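Local coordinates for protein peptidoglycan glycosyltransferase (Eggerthella lenta, PDB 4MNR) that is a penicillin-binding protein, joining a domain of the penicillin-binding protein A dimerisation family to a larger one of the beta-lactamase clan, at residues 378-383 with 396-401; 132-138 with 423-429; 25-30 with 80-84; 107-113 with 341-347. One frame throughout, in Å; residues are numbered along the deposited sequence.

Interaction 1. Residues 378-383 with 396-401; sequences LLGVVQ and DVAGKT
A helix packs against the outer edge of an antiparallel sheet: 378-383, on helix 368-384, abuts 396-401, a short lead-in and the first residues of edge strand 398-406. The axes come within 5.5 Å at a signed crossing angle of 73°, and Leu379 sits closest to Ala398 (CA to CA 4.1 Å). The backbone of 396-401 is extended, nearly flat at Gly399 (phi/psi -176/-178). Gly399 N donates to Leu378 O at 3.2 Å, with Ala398 CA 3.6 Å from that oxygen. Leu378 CB meets Ala398 CB (4.0 Å), Val381 CB rests 3.2 Å from Gly399 O, and Val382, chi1 t, puts CG1 4.3 Å from Val397 CB. Leu379 starts away but folds back (chi1 t, chi2 p) until CD1 is 3.3 Å from Val397 O. At the exposed end, water 1 accepts from Gln383 NE2 (2.7 Å) and donates to Asp396 OD1 (2.6 Å). Lys400 and Thr401 open the KTG motif, which in relatives lines the active-site cleft; Lys400 NZ bonds to Ser240 OG and Thr401 OG1 to Thr386. Aliphatic side chains thus pack on strand backbone and small residues, and the outward amide of Gly399 is satisfied by the helix rather than by another strand.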
loop_
_atom_site.group_PDB
_atom_site.type_symbol
_atom_site.label_atom_id
_atom_site.label_comp_id
_atom_site.label_asym_id
_atom_site.label_seq_id
_atom_site.Cartn_x
_atom_site.Cartn_y
_atom_site.Cartn_z
ATOM N N LEU A 378 3.475 -2.135 -17.673
ATOM C CA LEU A 378 4.286 -2.067 -16.455
ATOM C C LEU A 378 5.553 -2.932 -16.521
ATOM O O LEU A 378 6.555 -2.649 -15.848
ATOM C CB LEU A 378 3.453 -2.425 -15.223
ATOM C CG LEU A 378 2.256 -1.503 -14.977
ATOM C CD1 LEU A 378 1.577 -1.849 -13.660
ATOM C CD2 LEU A 378 2.666 -0.030 -14.997
ATOM N N LEU A 379 5.526 -3.985 -17.333
ATOM C CA LEU A 379 6.742 -4.743 -17.576
ATOM C C LEU A 379 7.726 -3.817 -18.274
ATOM O O LEU A 379 8.922 -3.824 -17.987
ATOM C CB LEU A 379 6.445 -5.985 -18.428
ATOM C CG LEU A 379 7.629 -6.889 -18.762
ATOM C CD1 LEU A 379 8.398 -7.282 -17.505
ATOM C CD2 LEU A 379 7.123 -8.130 -19.487
ATOM N N GLY A 380 7.201 -2.989 -19.177
ATOM C CA GLY A 380 8.010 -2.017 -19.885
ATOM C C GLY A 380 8.651 -0.976 -18.987
ATOM O O GLY A 380 9.750 -0.498 -19.268
ATOM N N VAL A 381 7.954 -0.601 -17.912
ATOM C CA VAL A 381 8.494 0.357 -16.963
ATOM C C VAL A 381 9.795 -0.174 -16.382
ATOM O O VAL A 381 10.787 0.555 -16.260
ATOM C CB VAL A 381 7.495 0.624 -15.817
ATOM C CG1 VAL A 381 8.164 1.422 -14.706
ATOM C CG2 VAL A 381 6.270 1.364 -16.359
ATOM N N VAL A 382 9.796 -1.463 -16.062
ATOM C CA VAL A 382 10.954 -2.075 -15.430
ATOM C C VAL A 382 12.049 -2.425 -16.448
ATOM O O VAL A 382 13.246 -2.298 -16.168
ATOM C CB VAL A 382 10.527 -3.302 -14.601
ATOM C CG1 VAL A 382 11.757 -4.054 -14.076
ATOM C CG2 VAL A 382 9.635 -2.848 -13.458
ATOM N N GLN A 383 11.645 -2.831 -17.648
ATOM C CA GLN A 383 12.621 -3.169 -18.682
ATOM C C GLN A 383 13.277 -1.960 -19.344
ATOM O O GLN A 383 14.482 -1.987 -19.647
ATOM C CB GLN A 383 11.976 -4.060 -19.744
ATOM C CG GLN A 383 11.548 -5.420 -19.217
ATOM C CD GLN A 383 10.993 -6.314 -20.309
ATOM O OE1 GLN A 383 10.467 -5.835 -21.311
ATOM N NE2 GLN A 383 11.118 -7.624 -20.123
ATOM N N ASP A 396 10.762 -12.117 -14.431
ATOM C CA ASP A 396 10.240 -10.844 -14.935
ATOM C C ASP A 396 9.466 -10.091 -13.851
ATOM O O ASP A 396 8.570 -10.645 -13.200
ATOM C CB ASP A 396 9.321 -11.053 -16.147
ATOM C CG ASP A 396 10.086 -11.346 -17.436
ATOM O OD1 ASP A 396 11.308 -11.084 -17.505
ATOM O OD2 ASP A 396 9.448 -11.829 -18.397
ATOM N N VAL A 397 9.802 -8.817 -13.682
ATOM C CA VAL A 397 9.133 -7.954 -12.701
ATOM C C VAL A 397 8.416 -6.828 -13.433
ATOM O O VAL A 397 8.973 -6.255 -14.377
ATOM C CB VAL A 397 10.158 -7.331 -11.726
ATOM C CG1 VAL A 397 9.480 -6.323 -10.813
ATOM C CG2 VAL A 397 10.840 -8.413 -10.914
ATOM N N ALA A 398 7.188 -6.522 -13.017
ATOM C CA ALA A 398 6.451 -5.401 -13.590
ATOM C C ALA A 398 6.019 -4.461 -12.482
ATOM O O ALA A 398 5.652 -4.901 -11.388
ATOM C CB ALA A 398 5.239 -5.882 -14.350
ATOM N N GLY A 399 6.036 -3.166 -12.745
ATOM C CA GLY A 399 5.589 -2.256 -11.708
ATOM C C GLY A 399 5.559 -0.825 -12.167
ATOM O O GLY A 399 5.856 -0.529 -13.319
ATOM N N LYS A 400 5.199 0.066 -11.252
ATOM C CA LYS A 400 5.156 1.490 -11.538
ATOM C C LYS A 400 5.895 2.221 -10.436
ATOM O O LYS A 400 5.625 2.007 -9.257
ATOM C CB LYS A 400 3.706 1.988 -11.607
ATOM C CG LYS A 400 3.579 3.462 -11.942
ATOM C CD LYS A 400 4.032 3.751 -13.378
ATOM C CE LYS A 400 4.151 5.252 -13.665
ATOM N NZ LYS A 400 5.312 5.904 -12.979
ATOM N N THR A 401 6.833 3.073 -10.825
ATOM C CA THR A 401 7.504 3.944 -9.867
ATOM C C THR A 401 6.640 5.143 -9.536
ATOM O O THR A 401 5.722 5.522 -10.278
ATOM C CB THR A 401 8.818 4.481 -10.424
ATOM O OG1 THR A 401 8.534 5.289 -11.578
ATOM C CG2 THR A 401 9.738 3.339 -10.812
HETATM O O HOH W 1 12.078 -8.581 -17.775
#

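Interaction 2. Residues 132-138 with 423-429; sequences CVVMDPD and PRVVVAI
Strands 130-135 and 425-431 run side by side and antiparallel, with segment axes 4.7 Å apart at 169°. Cys132 faces Ile429 (CA to CA 4.3 Å) and Val134 faces Val427 (4.5 Å) as non-hydrogen-bonded pairs; Val133 with Ala428 and Met135, a selenomethionine, with Val426 are hydrogen-bonded pairs. Their four bonds are Val133 N to Ala428 O, Ala428 N to Val133 O and Met135 N to Val426 O, each 2.9 Å, and Val426 N to Met135 O, 3.0 Å. On the Val134 face the side chains mesh: Val134 wedges between Val425 (CG1 to CG2 3.4 Å) and Val427 (CG2 to CG2 3.8 Å), and Cys132 fits between Val427 (SG to CG1 3.9 Å) and Ile429 (CB to CG1 4.2 Å). These are central strands of the five-stranded sheet of the beta-lactamase-like fold; helices 115-125 and 438-453 pack on this face, helix 321-332 on the other. There Pro137 lays CB 4.0 Å from Val426 CG2 and CG 4.4 Å from Pro423 CB. Asp138 N to Asp136 OD1 (2.9 Å) makes an Asx turn. Arg424 and Val425 form a classic bulge opposite Ala418. Arg424, salt-bridged through NH2 to Asp422, also has NH1 3.8 Å from Asp138 OD2, a long salt bridge of charges alone.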
loop_
_atom_site.group_PDB
_atom_site.type_symbol
_atom_site.label_atom_id
_atom_site.label_comp_id
_atom_site.label_asym_id
_atom_site.label_seq_id
_atom_site.Cartn_x
_atom_site.Cartn_y
_atom_site.Cartn_z
ATOM N N CYS A 132 5.617 -0.501 4.042
ATOM C CA CYS A 132 5.679 -1.511 2.994
ATOM C C CYS A 132 4.616 -2.572 3.228
ATOM O O CYS A 132 4.455 -3.046 4.357
ATOM C CB CYS A 132 7.069 -2.137 2.985
ATOM S SG CYS A 132 7.267 -3.449 1.750
ATOM N N VAL A 133 3.876 -2.931 2.175
ATOM C CA VAL A 133 2.884 -3.996 2.252
ATOM C C VAL A 133 3.174 -5.008 1.142
ATOM O O VAL A 133 3.427 -4.617 0.008
ATOM C CB VAL A 133 1.446 -3.443 2.081
ATOM C CG1 VAL A 133 0.431 -4.593 1.967
ATOM C CG2 VAL A 133 1.083 -2.501 3.233
ATOM N N VAL A 134 3.176 -6.297 1.481
ATOM C CA VAL A 134 3.368 -7.355 0.499
ATOM C C VAL A 134 2.127 -8.224 0.583
ATOM O O VAL A 134 1.719 -8.614 1.672
ATOM C CB VAL A 134 4.599 -8.224 0.826
ATOM C CG1 VAL A 134 4.761 -9.316 -0.200
ATOM C CG2 VAL A 134 5.871 -7.379 0.883
HETATM N N MSE A 135 1.545 -8.526 -0.571
HETATM C CA MSE A 135 0.299 -9.281 -0.631
HETATM C C MSE A 135 0.408 -10.437 -1.605
HETATM O O MSE A 135 1.213 -10.411 -2.544
HETATM C CB MSE A 135 -0.849 -8.375 -1.092
HETATM C CG MSE A 135 -1.046 -7.135 -0.251
HETATM SE SE MSE A 135 -2.755 -6.270 -0.589
HETATM C CE MSE A 135 -3.829 -7.496 0.445
ATOM N N ASP A 136 -0.420 -11.452 -1.378
ATOM C CA ASP A 136 -0.640 -12.494 -2.383
ATOM C C ASP A 136 -1.847 -12.050 -3.195
ATOM O O ASP A 136 -2.954 -11.983 -2.672
ATOM C CB ASP A 136 -0.936 -13.840 -1.718
ATOM C CG ASP A 136 -1.193 -14.958 -2.734
ATOM O OD1 ASP A 136 -1.402 -14.672 -3.941
ATOM O OD2 ASP A 136 -1.194 -16.143 -2.332
ATOM N N PRO A 137 -1.645 -11.741 -4.482
ATOM C CA PRO A 137 -2.752 -11.168 -5.256
ATOM C C PRO A 137 -3.881 -12.158 -5.510
ATOM O O PRO A 137 -4.985 -11.756 -5.854
ATOM C CB PRO A 137 -2.086 -10.757 -6.582
ATOM C CG PRO A 137 -0.887 -11.646 -6.679
ATOM C CD PRO A 137 -0.412 -11.889 -5.276
ATOM N N ASP A 138 -3.613 -13.446 -5.339
ATOM C CA ASP A 138 -4.620 -14.451 -5.646
ATOM C C ASP A 138 -5.601 -14.669 -4.491
ATOM O O ASP A 138 -6.705 -15.184 -4.700
ATOM C CB ASP A 138 -3.957 -15.767 -6.063
ATOM C CG ASP A 138 -3.272 -15.673 -7.423
ATOM O OD1 ASP A 138 -3.888 -15.134 -8.370
ATOM O OD2 ASP A 138 -2.114 -16.133 -7.543
ATOM N N PRO A 423 1.487 -13.201 -11.629
ATOM C CA PRO A 423 2.184 -12.855 -10.386
ATOM C C PRO A 423 1.793 -13.664 -9.158
ATOM O O PRO A 423 0.630 -14.052 -9.009
ATOM C CB PRO A 423 1.823 -11.377 -10.180
ATOM C CG PRO A 423 1.544 -10.883 -11.576
ATOM C CD PRO A 423 0.873 -12.023 -12.272
ATOM N N ARG A 424 2.780 -13.914 -8.300
ATOM C CA ARG A 424 2.578 -14.622 -7.044
ATOM C C ARG A 424 2.742 -13.691 -5.859
ATOM O O ARG A 424 2.446 -14.064 -4.715
ATOM C CB ARG A 424 3.588 -15.767 -6.919
ATOM C CG ARG A 424 3.451 -16.848 -7.983
ATOM C CD ARG A 424 2.169 -17.622 -7.782
ATOM N NE ARG A 424 1.980 -18.629 -8.822
ATOM C CZ ARG A 424 1.163 -18.482 -9.859
ATOM N NH1 ARG A 424 0.452 -17.368 -9.989
ATOM N NH2 ARG A 424 1.051 -19.451 -10.760
ATOM N N VAL A 425 3.215 -12.471 -6.122
ATOM C CA VAL A 425 3.439 -11.499 -5.063
ATOM C C VAL A 425 3.299 -10.085 -5.609
ATOM O O VAL A 425 3.658 -9.827 -6.755
ATOM C CB VAL A 425 4.837 -11.678 -4.410
ATOM C CG1 VAL A 425 5.946 -11.496 -5.420
ATOM C CG2 VAL A 425 5.018 -10.714 -3.270
ATOM N N VAL A 426 2.731 -9.196 -4.797
ATOM C CA VAL A 426 2.657 -7.770 -5.086
ATOM C C VAL A 426 3.297 -7.017 -3.925
ATOM O O VAL A 426 3.083 -7.362 -2.768
ATOM C CB VAL A 426 1.173 -7.305 -5.282
ATOM C CG1 VAL A 426 1.040 -5.767 -5.247
ATOM C CG2 VAL A 426 0.628 -7.856 -6.584
ATOM N N VAL A 427 4.113 -6.010 -4.221
ATOM C CA VAL A 427 4.699 -5.178 -3.164
ATOM C C VAL A 427 4.400 -3.691 -3.399
ATOM O O VAL A 427 4.527 -3.206 -4.523
ATOM C CB VAL A 427 6.233 -5.364 -3.061
ATOM C CG1 VAL A 427 6.794 -4.516 -1.920
ATOM C CG2 VAL A 427 6.596 -6.827 -2.839
ATOM N N ALA A 428 4.004 -2.976 -2.343
ATOM C CA ALA A 428 3.833 -1.519 -2.391
ATOM C C ALA A 428 4.713 -0.955 -1.286
ATOM O O ALA A 428 4.686 -1.444 -0.158
ATOM C CB ALA A 428 2.375 -1.117 -2.153
ATOM N N ILE A 429 5.504 0.056 -1.617
ATOM C CA ILE A 429 6.400 0.639 -0.625
ATOM C C ILE A 429 6.447 2.138 -0.833
ATOM O O ILE A 429 6.438 2.617 -1.974
ATOM C CB ILE A 429 7.819 0.017 -0.712
ATOM C CG1 ILE A 429 8.753 0.606 0.353
ATOM C CG2 ILE A 429 8.426 0.218 -2.078
ATOM C CD1 ILE A 429 10.044 -0.234 0.537
#

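Interaction 3. Residues 25-30 with 80-84; sequences SERGTI and NDTLK
Asn80 opens the short helix 80-84, which packs against an irregular, extended run of chain, 25-30, which leads into strand 30-31. Its side chain, chi1 t, brings OD1 to the edge of the Arg27 guanidinium, accepting from NH1 at 2.8 Å and from NH2 at 2.9 Å. Arg27 is stretched out to get there, with chi1, chi2 and chi3 all t, and its NE is held by Glu76 in a salt bridge. Asp81 turns away; its OD1 makes a long salt bridge with Lys84 NZ (4.0 Å) along the helix. Leu83 does most of the packing. Its O accepts from Gly28 N at 2.8 Å, nearly straight at 170°, and lies 3.4 Å from Arg27 CA. The side chain, chi1 m and chi2 t, points at the other segment: CB lies over one face of the Arg27 guanidinium, CD1 is 3.9 Å from Ile30 CD1, and CD2 is 3.8 Å from Thr29 O. Lys84 O takes a bond from water 2 (2.9 Å), which donates weakly to Ser25 O (3.3 Å). This is internal packing of the N-terminal domain: helix 74-78 also touches Ile30 and Leu83, strands 37-43 and 49-52 border 25-30, and Leu83 reaches Val109 on strand 108-111.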
loop_
_atom_site.group_PDB
_atom_site.type_symbol
_atom_site.label_atom_id
_atom_site.label_comp_id
_atom_site.label_asym_id
_atom_site.label_seq_id
_atom_site.Cartn_x
_atom_site.Cartn_y
_atom_site.Cartn_z
ATOM N N SER A 25 -6.524 -15.699 33.604
ATOM C CA SER A 25 -6.449 -16.777 32.618
ATOM C C SER A 25 -5.471 -16.475 31.484
ATOM O O SER A 25 -5.152 -15.315 31.221
ATOM C CB SER A 25 -7.841 -17.084 32.063
ATOM O OG SER A 25 -8.571 -15.889 31.846
ATOM N N GLU A 26 -5.002 -17.525 30.813
ATOM C CA GLU A 26 -3.989 -17.370 29.773
ATOM C C GLU A 26 -4.555 -16.769 28.493
ATOM O O GLU A 26 -5.313 -17.416 27.772
ATOM C CB GLU A 26 -3.312 -18.704 29.452
ATOM C CG GLU A 26 -2.139 -18.564 28.490
ATOM C CD GLU A 26 -1.671 -19.891 27.923
ATOM O OE1 GLU A 26 -1.111 -19.893 26.804
ATOM O OE2 GLU A 26 -1.860 -20.927 28.594
ATOM N N ARG A 27 -4.183 -15.526 28.218
ATOM C CA ARG A 27 -4.517 -14.890 26.950
ATOM C C ARG A 27 -3.869 -15.679 25.808
ATOM O O ARG A 27 -2.740 -16.155 25.940
ATOM C CB ARG A 27 -4.020 -13.448 26.965
ATOM C CG ARG A 27 -4.433 -12.614 25.774
ATOM C CD ARG A 27 -3.991 -11.178 25.998
ATOM N NE ARG A 27 -4.313 -10.320 24.866
ATOM C CZ ARG A 27 -5.454 -9.651 24.727
ATOM N NH1 ARG A 27 -6.404 -9.746 25.649
ATOM N NH2 ARG A 27 -5.644 -8.884 23.659
ATOM N N GLY A 28 -4.579 -15.830 24.693
ATOM C CA GLY A 28 -4.067 -16.604 23.569
ATOM C C GLY A 28 -2.821 -16.019 22.915
ATOM O O GLY A 28 -2.501 -14.848 23.113
ATOM N N THR A 29 -2.106 -16.836 22.145
ATOM C CA THR A 29 -0.905 -16.368 21.448
ATOM C C THR A 29 -1.252 -15.753 20.103
ATOM O O THR A 29 -2.294 -16.042 19.538
ATOM C CB THR A 29 0.089 -17.505 21.180
ATOM O OG1 THR A 29 -0.558 -18.522 20.412
ATOM C CG2 THR A 29 0.576 -18.108 22.488
ATOM N N ILE A 30 -0.374 -14.878 19.618
ATOM C CA ILE A 30 -0.452 -14.353 18.261
ATOM C C ILE A 30 0.843 -14.769 17.600
ATOM O O ILE A 30 1.913 -14.543 18.162
ATOM C CB ILE A 30 -0.515 -12.819 18.257
ATOM C CG1 ILE A 30 -1.771 -12.338 18.988
ATOM C CG2 ILE A 30 -0.490 -12.280 16.814
ATOM C CD1 ILE A 30 -1.732 -10.850 19.374
ATOM N N ASN A 80 -9.235 -8.942 20.518
ATOM C CA ASN A 80 -9.236 -8.998 21.975
ATOM C C ASN A 80 -10.191 -10.038 22.543
ATOM O O ASN A 80 -9.822 -10.796 23.434
ATOM C CB ASN A 80 -9.540 -7.620 22.570
ATOM C CG ASN A 80 -9.310 -7.567 24.068
ATOM O OD1 ASN A 80 -8.222 -7.880 24.556
ATOM N ND2 ASN A 80 -10.331 -7.150 24.808
ATOM N N ASP A 81 -11.411 -10.084 22.018
ATOM C CA ASP A 81 -12.409 -11.022 22.520
ATOM C C ASP A 81 -12.000 -12.489 22.358
ATOM O O ASP A 81 -12.188 -13.290 23.278
ATOM C CB ASP A 81 -13.770 -10.762 21.868
ATOM C CG ASP A 81 -14.390 -9.456 22.328
ATOM O OD1 ASP A 81 -14.079 -9.015 23.458
ATOM O OD2 ASP A 81 -15.185 -8.870 21.562
ATOM N N THR A 82 -11.436 -12.839 21.209
ATOM C CA THR A 82 -11.019 -14.219 20.995
ATOM C C THR A 82 -9.764 -14.542 21.801
ATOM O O THR A 82 -9.612 -15.651 22.307
ATOM C CB THR A 82 -10.752 -14.527 19.512
ATOM O OG1 THR A 82 -11.549 -13.668 18.690
ATOM C CG2 THR A 82 -11.109 -15.976 19.215
ATOM N N LEU A 83 -8.873 -13.564 21.926
ATOM C CA LEU A 83 -7.613 -13.779 22.635
ATOM C C LEU A 83 -7.825 -13.892 24.137
ATOM O O LEU A 83 -7.126 -14.642 24.812
ATOM C CB LEU A 83 -6.632 -12.642 22.337
ATOM C CG LEU A 83 -6.058 -12.648 20.922
ATOM C CD1 LEU A 83 -5.449 -11.297 20.591
ATOM C CD2 LEU A 83 -5.015 -13.768 20.818
ATOM N N LYS A 84 -8.792 -13.139 24.650
ATOM C CA LYS A 84 -9.084 -13.103 26.078
ATOM C C LYS A 84 -9.649 -14.429 26.577
ATOM O O LYS A 84 -9.217 -14.958 27.601
ATOM C CB LYS A 84 -10.111 -12.009 26.356
ATOM C CG LYS A 84 -9.703 -11.007 27.401
ATOM C CD LYS A 84 -10.664 -9.831 27.388
ATOM C CE LYS A 84 -12.111 -10.309 27.365
ATOM N NZ LYS A 84 -13.080 -9.179 27.317
HETATM O O HOH W 2 -7.224 -13.640 29.229
#

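Interaction 4. Residues 107-113 with 341-347; sequences NDVTLTL and YLVDSVN
Six backbone hydrogen bonds stitch 107-113 to 341-347; the antiparallel strands 108-111 and 343-347 within them come within 4.6 Å at a signed crossing angle of 158°. Asp108 and Asn347 pair both ways: Asp108 N to Asn347 O at 2.8 Å and Asn347 N to Asp108 O at 2.9 Å. Val109 and Val346 form the non-hydrogen-bonded pair that follows, CA to CA 4.7 Å; Val109 CG2 lies 4.2 Å from Val346 CG2. Thr110 N donates to Ser345 O (2.9 Å), but Thr110 O accepts twice, from Asp344 N at 2.8 Å and weakly from Ser345 N at 3.3 Å. This is a classic beta bulge, with Asp344 in a helical conformation (phi/psi -83/-40), and it shifts the register by one so that Leu111 faces Val343. The two strands are neighbours in a mixed sheet between 30-31 and 353-356, which combines N-terminal strands with strands from the beta-lactamase-clan part. Beyond the bulge, Thr112 N donates to Leu342 O at 2.8 Å; that oxygen also lies 3.1 Å from Leu111 CA. Two side chains find partners beyond the segments: Asp108 OD1 accepts from Thr29 N, and Thr112 OG1 bonds to Ile142 O. Ser345 OG donates weakly to Asp344 OD2 (3.2 Å). Apolar neighbours fill in, Val109 CG1 on Val343 CG1 and Leu111 CD2 on Val343 CG2, each at 4.0 Å.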
loop_
_atom_site.group_PDB
_atom_site.type_symbol
_atom_site.label_atom_id
_atom_site.label_comp_id
_atom_site.label_asym_id
_atom_site.label_seq_id
_atom_site.Cartn_x
_atom_site.Cartn_y
_atom_site.Cartn_z
ATOM N N ASN A 107 -8.095 -18.014 22.857
ATOM C CA ASN A 107 -7.775 -18.697 21.617
ATOM C C ASN A 107 -6.515 -18.136 20.967
ATOM O O ASN A 107 -6.170 -16.979 21.168
ATOM C CB ASN A 107 -8.958 -18.600 20.652
ATOM C CG ASN A 107 -10.220 -19.226 21.220
ATOM O OD1 ASN A 107 -10.197 -20.354 21.702
ATOM N ND2 ASN A 107 -11.320 -18.486 21.193
ATOM N N ASP A 108 -5.833 -18.969 20.195
ATOM C CA ASP A 108 -4.593 -18.579 19.550
ATOM C C ASP A 108 -4.893 -18.084 18.149
ATOM O O ASP A 108 -5.678 -18.691 17.417
ATOM C CB ASP A 108 -3.620 -19.759 19.485
ATOM C CG ASP A 108 -3.180 -20.241 20.857
ATOM O OD1 ASP A 108 -3.177 -19.441 21.822
ATOM O OD2 ASP A 108 -2.834 -21.435 20.969
ATOM N N VAL A 109 -4.257 -16.979 17.777
ATOM C CA VAL A 109 -4.496 -16.343 16.488
ATOM C C VAL A 109 -3.280 -16.501 15.583
ATOM O O VAL A 109 -2.170 -16.149 15.977
ATOM C CB VAL A 109 -4.792 -14.848 16.692
ATOM C CG1 VAL A 109 -4.846 -14.119 15.351
ATOM C CG2 VAL A 109 -6.099 -14.679 17.441
ATOM N N THR A 110 -3.492 -17.045 14.382
ATOM C CA THR A 110 -2.422 -17.194 13.392
ATOM C C THR A 110 -2.587 -16.184 12.269
ATOM O O THR A 110 -3.627 -16.146 11.607
ATOM C CB THR A 110 -2.399 -18.621 12.790
ATOM O OG1 THR A 110 -2.166 -19.575 13.830
ATOM C CG2 THR A 110 -1.286 -18.748 11.748
ATOM N N LEU A 111 -1.566 -15.357 12.070
ATOM C CA LEU A 111 -1.601 -14.327 11.038
ATOM C C LEU A 111 -1.161 -14.898 9.700
ATOM O O LEU A 111 -0.607 -16.004 9.632
ATOM C CB LEU A 111 -0.680 -13.163 11.406
ATOM C CG LEU A 111 -0.952 -12.490 12.753
ATOM C CD1 LEU A 111 -0.005 -11.309 12.948
ATOM C CD2 LEU A 111 -2.414 -12.049 12.860
ATOM N N THR A 112 -1.400 -14.119 8.645
ATOM C CA THR A 112 -0.957 -14.469 7.296
ATOM C C THR A 112 0.520 -14.133 7.047
ATOM O O THR A 112 1.097 -14.570 6.045
ATOM C CB THR A 112 -1.781 -13.715 6.236
ATOM O OG1 THR A 112 -1.832 -12.328 6.587
ATOM C CG2 THR A 112 -3.218 -14.258 6.173
ATOM N N LEU A 113 1.121 -13.354 7.946
ATOM C CA LEU A 113 2.479 -12.854 7.737
ATOM C C LEU A 113 3.501 -13.974 7.638
ATOM O O LEU A 113 3.412 -14.974 8.363
ATOM C CB LEU A 113 2.892 -11.949 8.894
ATOM C CG LEU A 113 2.015 -10.740 9.204
ATOM C CD1 LEU A 113 2.626 -9.990 10.380
ATOM C CD2 LEU A 113 1.849 -9.834 7.981
ATOM N N TYR A 341 -6.636 -9.554 3.921
ATOM C CA TYR A 341 -6.814 -10.108 5.256
ATOM C C TYR A 341 -5.494 -10.458 5.925
ATOM O O TYR A 341 -4.490 -10.708 5.250
ATOM C CB TYR A 341 -7.760 -11.311 5.250
ATOM C CG TYR A 341 -7.247 -12.571 4.592
ATOM C CD1 TYR A 341 -7.266 -12.712 3.213
ATOM C CD2 TYR A 341 -6.784 -13.637 5.356
ATOM C CE1 TYR A 341 -6.824 -13.857 2.600
ATOM C CE2 TYR A 341 -6.347 -14.802 4.752
ATOM C CZ TYR A 341 -6.367 -14.904 3.374
ATOM O OH TYR A 341 -5.938 -16.056 2.763
ATOM N N LEU A 342 -5.530 -10.483 7.254
ATOM C CA LEU A 342 -4.343 -10.593 8.076
ATOM C C LEU A 342 -4.399 -11.815 8.994
ATOM O O LEU A 342 -3.372 -12.269 9.485
ATOM C CB LEU A 342 -4.244 -9.316 8.914
ATOM C CG LEU A 342 -2.940 -8.792 9.484
ATOM C CD1 LEU A 342 -1.794 -8.976 8.511
ATOM C CD2 LEU A 342 -3.137 -7.311 9.820
ATOM N N VAL A 343 -5.602 -12.336 9.250
ATOM C CA VAL A 343 -5.745 -13.503 10.130
ATOM C C VAL A 343 -6.111 -14.740 9.343
ATOM O O VAL A 343 -7.151 -14.768 8.688
ATOM C CB VAL A 343 -6.788 -13.268 11.252
ATOM C CG1 VAL A 343 -7.030 -14.566 12.062
ATOM C CG2 VAL A 343 -6.310 -12.147 12.149
ATOM N N ASP A 344 -5.254 -15.762 9.405
ATOM C CA ASP A 344 -5.481 -16.991 8.653
ATOM C C ASP A 344 -6.420 -17.915 9.396
ATOM O O ASP A 344 -7.273 -18.587 8.800
ATOM C CB ASP A 344 -4.166 -17.735 8.418
ATOM C CG ASP A 344 -4.378 -19.094 7.762
ATOM O OD1 ASP A 344 -4.581 -19.134 6.530
ATOM O OD2 ASP A 344 -4.335 -20.119 8.471
ATOM N N SER A 345 -6.241 -17.990 10.706
ATOM C CA SER A 345 -7.028 -18.943 11.475
ATOM C C SER A 345 -7.015 -18.632 12.958
ATOM O O SER A 345 -6.124 -17.943 13.457
ATOM C CB SER A 345 -6.510 -20.365 11.255
ATOM O OG SER A 345 -5.137 -20.446 11.595
ATOM N N VAL A 346 -8.006 -19.161 13.659
ATOM C CA VAL A 346 -8.009 -19.087 15.111
ATOM C C VAL A 346 -8.237 -20.484 15.648
ATOM O O VAL A 346 -9.126 -21.189 15.180
ATOM C CB VAL A 346 -9.107 -18.155 15.635
ATOM C CG1 VAL A 346 -9.107 -18.150 17.149
ATOM C CG2 VAL A 346 -8.920 -16.744 15.104
ATOM N N ASN A 347 -7.411 -20.881 16.613
ATOM C CA ASN A 347 -7.506 -22.204 17.212
ATOM C C ASN A 347 -7.711 -22.133 18.720
ATOM O O ASN A 347 -7.135 -21.283 19.392
ATOM C CB ASN A 347 -6.267 -23.034 16.875
ATOM C CG ASN A 347 -6.151 -23.326 15.391
ATOM O OD1 ASN A 347 -6.558 -24.389 14.923
ATOM N ND2 ASN A 347 -5.599 -22.378 14.640
#

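From the N terminus, interaction 3 comes first and closes a loop of 49 residues inside the N-terminal domain. Interaction 4 opens next, at 107-113, and touches it directly: Thr29 O lies 2.8 Å from Val109 N, probably a hydrogen bond. Before that loop closes at 341-347, interaction 2 opens at 132-138, so the two cross; the crossing ties the mixed sheet, built from N-terminal strands and 343-347 with 353-356, to the five-stranded sheet. Interaction 1 then opens and closes within the loop that 423-429 finally shuts, and adds helix 368-384 to that second sheet. Interactions 1 and 3 lie on opposite sides of the chain's centre, centres about 43 Å apart.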